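Soluble lytic murein transglycosylase (Escherichia coli, PDB 1QSA) cleaves the glycosidic bonds between N-acetylmuramic acid and N-acetylglucosamine in peptidoglycan, with formation of a 1,6-anhydro bond in the N-acetylmuramic acid residue. Local coordinates at residues 477-482 / 492-497. Residues are numbered along the deposited sequence; the frame is centred on the assembly and turned at random. Where two conformers were deposited one is given.
Sequences QESAWN and SGLMQI
Glu478, the predicted active-site glutamate of this lysozyme-like domain, leaves the last turn of helix 468-479 and lies against the loop 492-497. Its CB sits 3.7 Å from Leu494 O and equally near Gln496 CG. One atom further, Glu478 CG rests on the carbonyl of Met495, 3.7 Å from its O. The chain then bends at chi2 (-68°), and CD passes Gln496 CB on the way to the carboxylate. There OE1 lies 3.4 Å from Gln496 CB, while OE2 hydrogen-bonds Tyr587 OH; a bound glycerol close by is consistent with a substrate pocket. An alanine here would probably leave the Tyr587 hydroxyl without its carboxylate partner and open a gap beside Met495 O and Gln496 CB.

Gln496 crosses this side chain, its amide plane 42° from the carboxylate. Its CG packs 3.4 Å from Glu478 O, and its NE2 gives a nearly straight bond (176°) to a lone pair of Gly493 O, which also accepts from Gln496 N; this ties the side chain back across its own type I turn. Beside it, Ser479 OG approaches Leu494 O at 2.8 Å, but Ala475 O competes for the same proton. Further along, Leu494 CD2 meets the edge of the Trp481 ring at CE3, 3.9 Å away.

Met495 and Trp481 both reach back onto helix 468-479. Leu494 also packs on helix 523-540, whose Asn526 hydrogen-bonds Met495 N and Ser492 O, and Trp481 also packs on Trp429 and Val433 of helix 429-438.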
# COMPACT_ATOMS: atom_id res chain seq x y z
N GLN A 477 -6.32 -10.56 -5.25
CA GLN A 477 -5.11 -9.94 -4.72
C GLN A 477 -4.95 -8.52 -5.25
O GLN A 477 -4.64 -7.60 -4.49
CB GLN A 477 -3.87 -10.76 -5.09
CG GLN A 477 -2.54 -10.01 -4.96
CD GLN A 477 -2.21 -9.60 -3.55
OE1 GLN A 477 -2.57 -10.27 -2.59
NE2 GLN A 477 -1.52 -8.47 -3.40
N GLU A 478 -5.20 -8.35 -6.55
CA GLU A 478 -5.01 -7.05 -7.20
C GLU A 478 -5.97 -5.94 -6.79
O GLU A 478 -5.55 -4.83 -6.42
CB GLU A 478 -5.07 -7.20 -8.73
CG GLU A 478 -3.91 -8.01 -9.35
CD GLU A 478 -2.56 -7.29 -9.26
OE1 GLU A 478 -2.50 -6.17 -8.71
OE2 GLU A 478 -1.56 -7.85 -9.77
N SER A 479 -7.27 -6.25 -6.79
CA SER A 479 -8.29 -5.22 -6.53
C SER A 479 -9.22 -5.41 -5.35
O SER A 479 -10.04 -4.52 -5.08
CB SER A 479 -9.17 -5.14 -7.77
OG SER A 479 -9.90 -6.36 -7.91
N ALA A 480 -9.14 -6.56 -4.69
CA ALA A 480 -10.05 -6.88 -3.58
C ALA A 480 -11.49 -6.75 -4.11
O ALA A 480 -12.43 -6.38 -3.39
CB ALA A 480 -9.80 -5.98 -2.36
N TRP A 481 -11.64 -7.11 -5.38
CA TRP A 481 -12.90 -7.11 -6.11
C TRP A 481 -13.56 -5.77 -6.44
O TRP A 481 -14.73 -5.75 -6.83
CB TRP A 481 -13.91 -8.07 -5.47
CG TRP A 481 -13.45 -9.51 -5.52
CD1 TRP A 481 -13.25 -10.36 -4.46
CD2 TRP A 481 -13.12 -10.25 -6.70
NE1 TRP A 481 -12.80 -11.58 -4.91
CE2 TRP A 481 -12.71 -11.54 -6.28
CE3 TRP A 481 -13.12 -9.95 -8.07
CZ2 TRP A 481 -12.30 -12.53 -7.19
CZ3 TRP A 481 -12.72 -10.93 -8.98
CH2 TRP A 481 -12.31 -12.21 -8.52
N ASN A 482 -12.85 -4.65 -6.30
CA ASN A 482 -13.44 -3.36 -6.69
C ASN A 482 -13.05 -3.15 -8.17
O ASN A 482 -11.87 -2.92 -8.47
CB ASN A 482 -12.89 -2.24 -5.81
CG ASN A 482 -13.36 -0.87 -6.23
OD1 ASN A 482 -14.06 -0.72 -7.24
ND2 ASN A 482 -13.00 0.14 -5.46
N SER A 492 -5.35 -0.32 -13.46
CA SER A 492 -6.79 -0.22 -13.43
C SER A 492 -7.64 -1.47 -13.29
O SER A 492 -7.35 -2.51 -13.89
CB SER A 492 -7.26 0.52 -14.68
OG SER A 492 -6.73 1.84 -14.73
N GLY A 493 -8.72 -1.32 -12.53
CA GLY A 493 -9.70 -2.37 -12.41
C GLY A 493 -9.40 -3.65 -11.67
O GLY A 493 -8.43 -3.74 -10.92
N LEU A 494 -10.22 -4.66 -11.98
CA LEU A 494 -10.17 -5.95 -11.29
C LEU A 494 -8.83 -6.63 -11.25
O LEU A 494 -8.43 -7.14 -10.21
CB LEU A 494 -11.21 -6.92 -11.85
CG LEU A 494 -12.69 -6.56 -11.60
CD1 LEU A 494 -13.56 -7.54 -12.38
CD2 LEU A 494 -13.02 -6.57 -10.10
N MET A 495 -8.11 -6.56 -12.36
CA MET A 495 -6.80 -7.21 -12.43
C MET A 495 -5.64 -6.21 -12.47
O MET A 495 -4.50 -6.58 -12.75
CB MET A 495 -6.78 -8.21 -13.59
CG MET A 495 -7.84 -9.30 -13.40
SD MET A 495 -7.85 -10.58 -14.65
CE MET A 495 -6.34 -11.47 -14.22
N GLN A 496 -5.96 -4.96 -12.12
CA GLN A 496 -4.98 -3.88 -12.03
C GLN A 496 -4.03 -3.83 -13.22
O GLN A 496 -2.80 -3.92 -13.08
CB GLN A 496 -4.23 -3.97 -10.69
CG GLN A 496 -5.11 -3.56 -9.49
CD GLN A 496 -5.35 -2.07 -9.47
OE1 GLN A 496 -4.50 -1.29 -9.04
NE2 GLN A 496 -6.50 -1.65 -9.98
N ILE A 497 -4.65 -3.70 -14.38
CA ILE A 497 -3.95 -3.67 -15.66
C ILE A 497 -3.43 -2.27 -15.98
O ILE A 497 -4.17 -1.30 -15.92
CB ILE A 497 -4.91 -4.12 -16.78
CG1 ILE A 497 -5.44 -5.53 -16.48
CG2 ILE A 497 -4.16 -4.18 -18.11
CD1 ILE A 497 -6.58 -5.94 -17.41